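Local structure of oxidoreductase (Corynebacterium diphtheriae, 3K1Y) at residues T13-S18 and S84-L89; P61-A66 and K105-I110; P120-A125 and V150-G155. The protein probably acts as an FMN-dependent oxidoreductase of the flavodoxin-like NADPH-dependent FMN reductase family, although its natural substrate is not established. All blocks are in the same frame, centred on the assembly; numbering follows the deposited sequence.

Contact 1 of 3, residues T13-S18 and S84-L89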
ATOM      1  N   THR A  13       4.191  -8.948  30.506  1.00 17.88           N
ATOM      2  CA  THR A  13       4.395  -7.530  30.258  1.00 15.95           C
ATOM      3  C   THR A  13       3.762  -7.134  28.930  1.00 14.86           C
ATOM      4  O   THR A  13       3.663  -7.952  28.011  1.00 15.29           O
ATOM      5  CB  THR A  13       5.895  -7.203  30.198  1.00 16.06           C
ATOM      6  OG1 THR A  13       6.535  -8.103  29.282  1.00 18.28           O
ATOM      7  CG2 THR A  13       6.533  -7.336  31.587  1.00 16.54           C
ATOM      8  N   LEU A  14       3.326  -5.879  28.845  1.00 16.40           N
ATOM      9  CA  LEU A  14       2.729  -5.328  27.631  1.00 15.64           C
ATOM     10  C   LEU A  14       3.301  -3.933  27.411  1.00 14.75           C
ATOM     11  O   LEU A  14       3.342  -3.121  28.337  1.00 14.67           O
ATOM     12  CB  LEU A  14       1.203  -5.233  27.754  1.00 15.83           C
ATOM     13  CG  LEU A  14       0.482  -4.565  26.569  1.00 14.92           C
ATOM     14  CD1 LEU A  14       0.728  -5.367  25.297  1.00 10.53           C
ATOM     15  CD2 LEU A  14      -1.023  -4.458  26.850  1.00 15.75           C
ATOM     16  N   ALA A  15       3.767  -3.661  26.199  1.00 12.14           N
ATOM     17  CA  ALA A  15       4.301  -2.338  25.888  1.00 10.79           C
ATOM     18  C   ALA A  15       3.265  -1.648  24.993  1.00 10.00           C
ATOM     19  O   ALA A  15       2.653  -2.285  24.136  1.00  9.93           O
ATOM     20  CB  ALA A  15       5.644  -2.468  25.173  1.00 10.09           C
ATOM     21  N   VAL A  16       3.047  -0.357  25.203  1.00 12.50           N
ATOM     22  CA  VAL A  16       2.064   0.369  24.407  1.00 11.04           C
ATOM     23  C   VAL A  16       2.659   1.675  23.916  1.00 12.27           C
ATOM     24  O   VAL A  16       3.024   2.528  24.723  1.00 12.22           O
ATOM     25  CB  VAL A  16       0.787   0.684  25.245  1.00 11.28           C
ATOM     26  CG1 VAL A  16      -0.196   1.535  24.429  1.00  8.76           C
ATOM     27  CG2 VAL A  16       0.127  -0.616  25.699  1.00  8.98           C
ATOM     28  N   ILE A  17       2.771   1.826  22.599  1.00 27.21           N
ATOM     29  CA  ILE A  17       3.309   3.053  22.024  1.00 27.51           C
ATOM     30  C   ILE A  17       2.132   3.903  21.571  1.00 27.70           C
ATOM     31  O   ILE A  17       1.247   3.420  20.868  1.00 28.18           O
ATOM     32  CB  ILE A  17       4.201   2.789  20.786  1.00 26.95           C
ATOM     33  CG1 ILE A  17       5.301   1.769  21.108  1.00 26.52           C
ATOM     34  CG2 ILE A  17       4.837   4.095  20.331  1.00 28.10           C
ATOM     35  CD1 ILE A  17       6.229   2.177  22.224  1.00 31.39           C
ATOM     36  N   SER A  18       2.121   5.168  21.971  1.00 24.07           N
ATOM     37  CA  SER A  18       1.040   6.066  21.590  1.00 24.10           C
ATOM     38  C   SER A  18       1.657   7.357  21.069  1.00 23.27           C
ATOM     39  O   SER A  18       2.373   8.045  21.798  1.00 23.95           O
ATOM     40  CB  SER A  18       0.145   6.338  22.801  1.00 25.42           C
ATOM     41  OG  SER A  18      -1.049   6.976  22.405  1.00 29.75           O
ATOM     42  N   SER A  84      11.737  -4.654  23.758  1.00 19.23           N
ATOM     43  CA  SER A  84      12.179  -5.934  23.218  1.00 19.66           C
ATOM     44  C   SER A  84      11.918  -7.087  24.181  1.00 20.34           C
ATOM     45  O   SER A  84      11.630  -8.203  23.753  1.00 20.83           O
ATOM     46  CB  SER A  84      13.670  -5.890  22.872  1.00 20.50           C
ATOM     47  OG  SER A  84      13.938  -4.985  21.811  1.00 20.03           O
ATOM     48  N   ALA A  85      12.010  -6.819  25.480  1.00 18.07           N
ATOM     49  CA  ALA A  85      11.783  -7.850  26.485  1.00 17.32           C
ATOM     50  C   ALA A  85      10.297  -8.115  26.744  1.00 16.34           C
ATOM     51  O   ALA A  85       9.938  -9.080  27.431  1.00 17.01           O
ATOM     52  CB  ALA A  85      12.480  -7.467  27.782  1.00 17.82           C
ATOM     53  N   SER A  86       9.432  -7.276  26.181  1.00 14.31           N
ATOM     54  CA  SER A  86       7.995  -7.430  26.380  1.00 15.01           C
ATOM     55  C   SER A  86       7.421  -8.660  25.695  1.00 15.59           C
ATOM     56  O   SER A  86       7.995  -9.165  24.736  1.00 15.47           O
ATOM     57  CB  SER A  86       7.265  -6.187  25.886  1.00 13.36           C
ATOM     58  OG  SER A  86       7.712  -5.053  26.599  1.00 16.37           O
ATOM     59  N   ASP A  87       6.280  -9.131  26.191  1.00 18.65           N
ATOM     60  CA  ASP A  87       5.616 -10.300  25.624  1.00 20.08           C
ATOM     61  C   ASP A  87       4.606  -9.861  24.570  1.00 18.82           C
ATOM     62  O   ASP A  87       4.299 -10.604  23.631  1.00 19.86           O
ATOM     63  CB  ASP A  87       4.875 -11.092  26.714  1.00 21.72           C
ATOM     64  CG  ASP A  87       5.778 -11.519  27.850  1.00 27.46           C
ATOM     65  OD1 ASP A  87       6.900 -12.009  27.588  1.00 33.06           O
ATOM     66  OD2 ASP A  87       5.354 -11.371  29.016  1.00 32.70           O
ATOM     67  N   GLY A  88       4.079  -8.655  24.745  1.00 20.41           N
ATOM     68  CA  GLY A  88       3.101  -8.133  23.816  1.00 18.30           C
ATOM     69  C   GLY A  88       3.365  -6.676  23.542  1.00 16.70           C
ATOM     70  O   GLY A  88       4.146  -6.035  24.244  1.00 17.28           O
ATOM     71  N   LEU A  89       2.717  -6.137  22.519  1.00 14.13           N
ATOM     72  CA  LEU A  89       2.918  -4.741  22.186  1.00 13.21           C
ATOM     73  C   LEU A  89       1.702  -4.166  21.506  1.00 12.14           C
ATOM     74  O   LEU A  89       1.012  -4.858  20.764  1.00 13.33           O
ATOM     75  CB  LEU A  89       4.125  -4.588  21.258  1.00 12.50           C
ATOM     76  CG  LEU A  89       4.196  -3.270  20.482  1.00 12.26           C
ATOM     77  CD1 LEU A  89       4.657  -2.180  21.423  1.00  8.24           C
ATOM     78  CD2 LEU A  89       5.143  -3.408  19.288  1.00 12.95           C
TER
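Ala15 and Leu89 pair in parallel, their CA atoms 4.6 Å apart, and the backbone bond from Ala15 N to Gly88 O (3.1 Å) joins strands 12-18 and 88-94, neighbours in the central parallel sheet of the flavodoxin-like fold, the second starting just after helix 74-85. The N-H points almost straight at the oxygen (166°) but reaches it from above the carbonyl plane, and Ala15 O receives a CA-H contact from Leu89.

Just before this pair, side chains do much of the work of sheet bonds. Thr13 N donates to Asp87 OD2 at 3.1 Å, meeting the oxygen from above the carboxylate plane. In the reverse direction Asp87 N reaches Thr13 OG1 at 3.3 Å, besides a weak bond to Thr13 O. The hydroxyl can accept it because chi1 of 51° sets OG1 between the backbone N and the carbonyl carbon of Thr13, facing the Ser86-Asp87 turn.

With no CB, Gly88 lets the CD1 methyl of Leu14 lie close over the backbone, 3.4 Å from Gly88 C. On the sheet face bearing Ala15 and Leu89, the short methyl of Ala15 leaves room for two neighbours. Its CB touches Ser86 OG at 3.6 Å, a hydroxyl turned back to bond Ala82 O in the preceding helix, and it meets Leu89 CD1 at 3.9 Å. The same Leu89 CD1 reaches Ile17 CG1 (4.0 Å), carrying the apolar layer further down the strand.

The chemistry changes along the strand, from polar bonds at Thr13 to branched aliphatic packing at Ile17. At the polar end, Asp87 OD1 lies close to Glu189 OE1; two like charges might raise the affinity of one for a proton, while the Thr13 N-H would tend to stabilise the charged form of Asp87.

Contact 2 of 3, residues P61-A66 and K105-I110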
ATOM      1  N   PRO A  61      12.687  15.136  22.790  1.00 21.29           N
ATOM      2  CA  PRO A  61      14.119  15.433  22.921  1.00 22.18           C
ATOM      3  C   PRO A  61      15.028  14.200  22.896  1.00 21.79           C
ATOM      4  O   PRO A  61      16.110  14.243  22.317  1.00 23.16           O
ATOM      5  CB  PRO A  61      14.203  16.197  24.242  1.00 22.75           C
ATOM      6  CG  PRO A  61      13.000  15.722  24.999  1.00 22.72           C
ATOM      7  CD  PRO A  61      11.934  15.660  23.941  1.00 21.64           C
ATOM      8  N   ASP A  62      14.603  13.105  23.517  1.00 25.15           N
ATOM      9  CA  ASP A  62      15.420  11.891  23.528  1.00 25.40           C
ATOM     10  C   ASP A  62      15.432  11.271  22.135  1.00 25.52           C
ATOM     11  O   ASP A  62      16.428  10.681  21.700  1.00 24.86           O
ATOM     12  CB  ASP A  62      14.862  10.867  24.521  1.00 25.24           C
ATOM     13  CG  ASP A  62      14.479  11.491  25.850  1.00 26.98           C
ATOM     14  OD1 ASP A  62      13.530  12.306  25.865  1.00 26.17           O
ATOM     15  OD2 ASP A  62      15.125  11.168  26.874  1.00 29.84           O
ATOM     16  N   LEU A  63      14.311  11.413  21.440  1.00 23.82           N
ATOM     17  CA  LEU A  63      14.170  10.868  20.105  1.00 24.39           C
ATOM     18  C   LEU A  63      15.014  11.647  19.107  1.00 25.97           C
ATOM     19  O   LEU A  63      15.824  11.065  18.383  1.00 26.41           O
ATOM     20  CB  LEU A  63      12.698  10.897  19.690  1.00 23.55           C
ATOM     21  CG  LEU A  63      12.060   9.577  19.247  1.00 22.72           C
ATOM     22  CD1 LEU A  63      12.485   8.446  20.164  1.00 23.20           C
ATOM     23  CD2 LEU A  63      10.551   9.734  19.254  1.00 19.58           C
HETATM   24  N   MSE A  64      14.836  12.959  19.068  0.50 90.38           N
HETATM   25  CA  MSE A  64      15.599  13.754  18.131  0.50 92.93           C
HETATM   26  C   MSE A  64      17.037  14.023  18.566  0.50 93.68           C
HETATM   27  O   MSE A  64      17.719  14.871  17.995  0.50 94.47           O
HETATM   28  CB  MSE A  64      14.830  15.034  17.785  0.50 47.13           C
HETATM   29  CG  MSE A  64      13.833  14.788  16.630  0.50 46.87           C
HETATM   30 SE   MSE A  64      12.521  16.010  16.353  0.50 47.03          SE
HETATM   31  CE  MSE A  64      11.111  15.156  16.986  0.50 46.52           C
ATOM     32  N   THR A  65      17.488  13.292  19.586  1.00 30.78           N
ATOM     33  CA  THR A  65      18.877  13.372  20.041  1.00 31.30           C
ATOM     34  C   THR A  65      19.495  12.113  19.452  1.00 31.72           C
ATOM     35  O   THR A  65      20.676  12.085  19.111  1.00 33.04           O
ATOM     36  CB  THR A  65      19.031  13.337  21.575  1.00 31.50           C
ATOM     37  OG1 THR A  65      18.883  14.660  22.096  1.00 32.97           O
ATOM     38  CG2 THR A  65      20.414  12.826  21.972  1.00 30.44           C
ATOM     39  N   ALA A  66      18.675  11.073  19.330  1.00 24.96           N
ATOM     40  CA  ALA A  66      19.117   9.820  18.741  1.00 26.36           C
ATOM     41  C   ALA A  66      19.143  10.008  17.216  1.00 28.09           C
ATOM     42  O   ALA A  66      19.579   9.125  16.475  1.00 28.66           O
ATOM     43  CB  ALA A  66      18.169   8.697  19.119  1.00 25.39           C
ATOM     44  N   LYS A 105       6.877   7.132  13.179  1.00 19.07           N
ATOM     45  CA  LYS A 105       7.866   6.483  12.326  1.00 19.60           C
ATOM     46  C   LYS A 105       9.277   6.633  12.879  1.00 20.07           C
ATOM     47  O   LYS A 105      10.072   5.687  12.851  1.00 19.76           O
ATOM     48  CB  LYS A 105       7.811   7.054  10.903  1.00 19.70           C
ATOM     49  CG  LYS A 105       8.756   6.368   9.907  1.00 20.50           C
ATOM     50  CD  LYS A 105       8.511   4.854   9.868  1.00 20.19           C
ATOM     51  CE  LYS A 105       9.038   4.218   8.583  1.00 24.41           C
ATOM     52  NZ  LYS A 105      10.492   4.436   8.342  1.00 18.76           N
HETATM   53  N   MSE A 106       9.585   7.818  13.386  1.00 43.75           N
HETATM   54  CA  MSE A 106      10.905   8.076  13.921  1.00 44.87           C
HETATM   55  C   MSE A 106      11.288   7.063  14.987  1.00 45.26           C
HETATM   56  O   MSE A 106      12.378   6.495  14.947  1.00 48.11           O
HETATM   57  CB  MSE A 106      10.963   9.482  14.497  1.00 45.24           C
HETATM   58  CG  MSE A 106      12.364   9.953  14.815  1.00 45.54           C
HETATM   59 SE   MSE A 106      12.328  11.813  15.276  1.00 43.55          SE
HETATM   60  CE  MSE A 106      12.170  12.560  13.486  1.00 43.69           C
ATOM     61  N   PHE A 107      10.391   6.832  15.938  1.00 19.11           N
ATOM     62  CA  PHE A 107      10.657   5.882  17.010  1.00 19.53           C
ATOM     63  C   PHE A 107      11.129   4.556  16.422  1.00 21.05           C
ATOM     64  O   PHE A 107      12.218   4.074  16.749  1.00 22.93           O
ATOM     65  CB  PHE A 107       9.403   5.654  17.861  1.00 18.53           C
ATOM     66  CG  PHE A 107       9.603   4.667  18.990  1.00 17.75           C
ATOM     67  CD1 PHE A 107      10.348   5.013  20.116  1.00 16.33           C
ATOM     68  CD2 PHE A 107       9.058   3.386  18.918  1.00 14.07           C
ATOM     69  CE1 PHE A 107      10.545   4.094  21.159  1.00 15.34           C
ATOM     70  CE2 PHE A 107       9.247   2.464  19.947  1.00 14.89           C
ATOM     71  CZ  PHE A 107       9.995   2.822  21.074  1.00 17.08           C
ATOM     72  N   PHE A 108      10.318   3.970  15.549  1.00 20.33           N
ATOM     73  CA  PHE A 108      10.693   2.708  14.929  1.00 21.64           C
ATOM     74  C   PHE A 108      12.036   2.795  14.215  1.00 22.75           C
ATOM     75  O   PHE A 108      12.860   1.887  14.341  1.00 24.47           O
ATOM     76  CB  PHE A 108       9.597   2.243  13.974  1.00 21.06           C
ATOM     77  CG  PHE A 108       8.368   1.780  14.681  1.00 23.40           C
ATOM     78  CD1 PHE A 108       8.276   0.475  15.153  1.00 24.20           C
ATOM     79  CD2 PHE A 108       7.336   2.673  14.966  1.00 23.02           C
ATOM     80  CE1 PHE A 108       7.181   0.063  15.904  1.00 25.49           C
ATOM     81  CE2 PHE A 108       6.234   2.272  15.718  1.00 21.68           C
ATOM     82  CZ  PHE A 108       6.157   0.965  16.189  1.00 22.63           C
ATOM     83  N   ASP A 109      12.270   3.880  13.479  1.00 19.77           N
ATOM     84  CA  ASP A 109      13.548   4.035  12.787  1.00 20.94           C
ATOM     85  C   ASP A 109      14.714   3.873  13.765  1.00 22.33           C
ATOM     86  O   ASP A 109      15.759   3.316  13.427  1.00 21.98           O
ATOM     87  CB  ASP A 109      13.666   5.419  12.135  1.00 19.94           C
ATOM     88  CG  ASP A 109      12.642   5.649  11.044  1.00 19.45           C
ATOM     89  OD1 ASP A 109      12.187   4.667  10.419  1.00 19.13           O
ATOM     90  OD2 ASP A 109      12.309   6.824  10.795  1.00 18.25           O
ATOM     91  N   ILE A 110      14.518   4.371  14.981  1.00 25.18           N
ATOM     92  CA  ILE A 110      15.542   4.353  16.021  1.00 25.36           C
ATOM     93  C   ILE A 110      15.864   2.983  16.617  1.00 26.37           C
ATOM     94  O   ILE A 110      16.937   2.792  17.184  1.00 27.67           O
ATOM     95  CB  ILE A 110      15.145   5.351  17.166  1.00 25.04           C
ATOM     96  CG1 ILE A 110      16.245   6.383  17.343  1.00 24.89           C
ATOM     97  CG2 ILE A 110      14.881   4.625  18.482  1.00 24.59           C
ATOM     98  CD1 ILE A 110      16.451   7.268  16.131  1.00 30.43           C
TER
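Met64 and Met106, both selenomethionine in this crystal, meet across each other in the apolar part of the contact, their chains crossing at about a right angle. Met64 CG lies 3.6 Å from the selenium of Met106, and each chain bends at its third torsion, which turns the methyl aside; Met64 is poorly ordered, so its details deserve caution. Long, unbranched and adaptable side chains suit such a meeting.

Two more hydrophobic pairs continue the seam. Leu63 CD1 comes to the edge of the Phe107 ring, near its plane, and stands 4.0 Å from Phe107 CD1. The ring can be met there because Phe107 CG lies anti to its backbone N (chi1 180°). Ala66 points its small CB at Ile110, 3.5 Å from Ile110 CG1 and 3.7 Å from Ile110 CD1; a methyl group fits where the chain passes this close to a branched residue.

Two polar bonds form inside the segments rather than between them. Thr65 OG1 donates to Pro61 O at 2.8 Å, closing the turn after helix 60-63. One turn apart on the other helix, Lys105 NZ forms a salt bridge to the syn lone pair of Asp109 OD1 (2.7 Å).

That ion pair faces the second subunit, where Lys105 NZ also bonds Phe96 O and Tyr100 O and Asp109 OD2 takes the N-H of Gly102. Met64 and Met106 each pack on their own counterparts in that subunit, so this end of the seam is part of the subunit interface. Within the chain, Ala66 and Phe107 rest against helix 74-85, while Lys105 packs on helix 135-146.

Contact 3 of 3, residues P120-A125 and V150-G155; sequences PTIIAA and VVVPTG
Ile123 and Val151 pack beside two backbone bonds between parallel strands, Thr121 N to Val150 O and Val152 N to Thr121 O, each 2.8 Å long. From CB the Ile123 side chain forks, and both branches close on one methyl. CG1, placed between the backbone N and the carbonyl carbon by chi1 of 53°, lies 3.9 Å from Val151 CG1; CG2 and the extended tip CD1 each stand 4.0 Å from the same Val151 CG1. The two side chains cross at about a right angle, and beta-branched residues suit this extended backbone while filling the layer beside it. Ile122 points to the other side, where its CG1 presses on Val152 CG2 at 3.4 Å, a close fit.

Beyond Val152 the chain bows away through Pro153, and a water fills the missing step of the ladder: it accepts from Ile123 N (3.0 Å) and donates to Val152 O (3.0 Å) and Thr154 O (2.7 Å). Gly155 then returns to the strand.

The segments belong to the beta-alpha-beta unit of strand 120-127, helix 135-146 and strand 150-159. Thr121 and Val151 pack on Leu144 of that helix, Pro120 and Val152 on helix 165-188, and strand 88-94 flanks strand 120-127.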
ATOM      1  N   PRO A 120       4.365 -10.407  19.471  1.00 11.95           N
ATOM      2  CA  PRO A 120       2.917 -10.405  19.208  1.00 11.44           C
ATOM      3  C   PRO A 120       2.540  -8.929  19.245  1.00  9.85           C
ATOM      4  O   PRO A 120       2.992  -8.215  20.143  1.00 10.36           O
ATOM      5  CB  PRO A 120       2.351 -11.202  20.379  1.00 12.25           C
ATOM      6  CG  PRO A 120       3.478 -12.180  20.692  1.00 13.46           C
ATOM      7  CD  PRO A 120       4.704 -11.296  20.602  1.00 13.07           C
ATOM      8  N   THR A 121       1.727  -8.478  18.285  1.00 19.51           N
ATOM      9  CA  THR A 121       1.386  -7.060  18.158  1.00 18.42           C
ATOM     10  C   THR A 121       0.013  -6.694  17.579  1.00 18.40           C
ATOM     11  O   THR A 121      -0.435  -7.279  16.588  1.00 19.09           O
ATOM     12  CB  THR A 121       2.428  -6.354  17.241  1.00 17.69           C
ATOM     13  OG1 THR A 121       3.733  -6.461  17.816  1.00 19.76           O
ATOM     14  CG2 THR A 121       2.081  -4.880  17.042  1.00 15.64           C
ATOM     15  N   ILE A 122      -0.631  -5.700  18.191  1.00  9.27           N
ATOM     16  CA  ILE A 122      -1.907  -5.179  17.702  1.00  7.54           C
ATOM     17  C   ILE A 122      -1.595  -3.790  17.144  1.00  7.56           C
ATOM     18  O   ILE A 122      -0.988  -2.960  17.836  1.00  8.25           O
ATOM     19  CB  ILE A 122      -2.947  -4.957  18.822  1.00  8.07           C
ATOM     20  CG1 ILE A 122      -3.620  -6.270  19.212  1.00  6.87           C
ATOM     21  CG2 ILE A 122      -3.996  -3.936  18.353  1.00  4.27           C
ATOM     22  CD1 ILE A 122      -4.551  -6.127  20.396  1.00 28.07           C
ATOM     23  N   ILE A 123      -1.994  -3.535  15.906  1.00 10.12           N
ATOM     24  CA  ILE A 123      -1.759  -2.223  15.319  1.00  8.90           C
ATOM     25  C   ILE A 123      -3.055  -1.407  15.397  1.00  9.97           C
ATOM     26  O   ILE A 123      -4.152  -1.936  15.197  1.00 11.52           O
ATOM     27  CB  ILE A 123      -1.257  -2.345  13.862  1.00  8.78           C
ATOM     28  CG1 ILE A 123      -2.196  -3.225  13.045  1.00  8.45           C
ATOM     29  CG2 ILE A 123       0.162  -2.943  13.855  1.00  6.85           C
ATOM     30  CD1 ILE A 123      -1.820  -3.295  11.584  1.00 24.42           C
ATOM     31  N   ALA A 124      -2.933  -0.129  15.725  1.00 14.60           N
ATOM     32  CA  ALA A 124      -4.105   0.718  15.849  1.00 14.18           C
ATOM     33  C   ALA A 124      -3.885   2.179  15.440  1.00 14.01           C
ATOM     34  O   ALA A 124      -2.783   2.729  15.565  1.00 14.36           O
ATOM     35  CB  ALA A 124      -4.634   0.648  17.285  1.00 14.81           C
ATOM     36  N   ALA A 125      -4.953   2.802  14.955  1.00 14.49           N
ATOM     37  CA  ALA A 125      -4.912   4.193  14.533  1.00 14.50           C
ATOM     38  C   ALA A 125      -6.252   4.850  14.834  1.00 15.93           C
ATOM     39  O   ALA A 125      -7.237   4.177  15.133  1.00 16.20           O
ATOM     40  CB  ALA A 125      -4.623   4.280  13.055  1.00 12.85           C
ATOM     41  N   VAL A 150       4.825 -10.317  14.858  1.00 19.65           N
ATOM     42  CA  VAL A 150       3.662 -11.069  14.404  1.00 19.42           C
ATOM     43  C   VAL A 150       2.460 -10.204  14.763  1.00 18.41           C
ATOM     44  O   VAL A 150       2.131 -10.025  15.936  1.00 18.91           O
ATOM     45  CB  VAL A 150       3.580 -12.529  15.043  1.00 21.45           C
ATOM     46  CG1 VAL A 150       4.873 -12.868  15.766  1.00 20.08           C
ATOM     47  CG2 VAL A 150       2.375 -12.676  15.954  1.00 21.04           C
ATOM     48  N   VAL A 151       1.830  -9.635  13.737  1.00 18.40           N
ATOM     49  CA  VAL A 151       0.673  -8.758  13.931  1.00 16.22           C
ATOM     50  C   VAL A 151      -0.658  -9.500  13.918  1.00 17.17           C
ATOM     51  O   VAL A 151      -1.012 -10.146  12.921  1.00 16.31           O
ATOM     52  CB  VAL A 151       0.629  -7.660  12.844  1.00 15.53           C
ATOM     53  CG1 VAL A 151      -0.624  -6.810  13.006  1.00 13.29           C
ATOM     54  CG2 VAL A 151       1.867  -6.786  12.948  1.00 13.30           C
ATOM     55  N   VAL A 152      -1.407  -9.399  15.015  1.00 15.22           N
ATOM     56  CA  VAL A 152      -2.688 -10.086  15.073  1.00 15.12           C
ATOM     57  C   VAL A 152      -3.596  -9.547  13.980  1.00 15.46           C
ATOM     58  O   VAL A 152      -3.600  -8.342  13.690  1.00 14.31           O
ATOM     59  CB  VAL A 152      -3.366  -9.951  16.451  1.00 15.74           C
ATOM     60  CG1 VAL A 152      -2.394 -10.385  17.530  1.00 16.29           C
ATOM     61  CG2 VAL A 152      -3.869  -8.535  16.680  1.00 11.73           C
ATOM     62  N   PRO A 153      -4.363 -10.440  13.340  1.00 28.89           N
ATOM     63  CA  PRO A 153      -5.297 -10.131  12.255  1.00 28.01           C
ATOM     64  C   PRO A 153      -6.208  -8.933  12.484  1.00 27.37           C
ATOM     65  O   PRO A 153      -6.519  -8.192  11.550  1.00 28.09           O
ATOM     66  CB  PRO A 153      -6.097 -11.423  12.118  1.00 28.88           C
ATOM     67  CG  PRO A 153      -5.098 -12.468  12.477  1.00 29.40           C
ATOM     68  CD  PRO A 153      -4.455 -11.864  13.707  1.00 29.19           C
ATOM     69  N   THR A 154      -6.640  -8.733  13.720  1.00 11.08           N
ATOM     70  CA  THR A 154      -7.554  -7.638  13.991  1.00  9.05           C
ATOM     71  C   THR A 154      -6.895  -6.304  14.286  1.00  7.56           C
ATOM     72  O   THR A 154      -6.394  -6.074  15.394  1.00  7.40           O
ATOM     73  CB  THR A 154      -8.486  -7.981  15.158  1.00  9.72           C
ATOM     74  OG1 THR A 154      -9.102  -9.252  14.912  1.00 10.01           O
ATOM     75  CG2 THR A 154      -9.558  -6.924  15.310  1.00  6.04           C
ATOM     76  N   GLY A 155      -6.906  -5.425  13.284  1.00  6.71           N
ATOM     77  CA  GLY A 155      -6.346  -4.101  13.455  1.00  5.24           C
ATOM     78  C   GLY A 155      -7.445  -3.270  14.078  1.00  6.47           C
ATOM     79  O   GLY A 155      -8.616  -3.575  13.902  1.00  5.45           O
TER
HETATM   80  O   HOH W   1      -3.748  -5.799  15.179  1.00 12.89           O

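How the contacts relate
All three contacts are buried. Contacts 1 and 3 belong to one parallel sheet; their centres lie about 12 Å apart, and a probable hydrogen bond from Ile122 N to Leu89 O (3.2 Å) joins them across neighbouring strands. Each combines backbone bonds with aliphatic packing, but contact 1 adds side-chain bonds through a carboxylate and a hydroxyl, whereas contact 3 uses a water at an interrupted edge strand of the chain. Contact 2, farther from the chain's centre and shielded partly by the second subunit, joins helix ends by apolar side chains. It still reaches the sheet through Ile17 CD1, 3.8 Å from Phe107 CE2, but does not touch contact 3, about 22 Å away between centres.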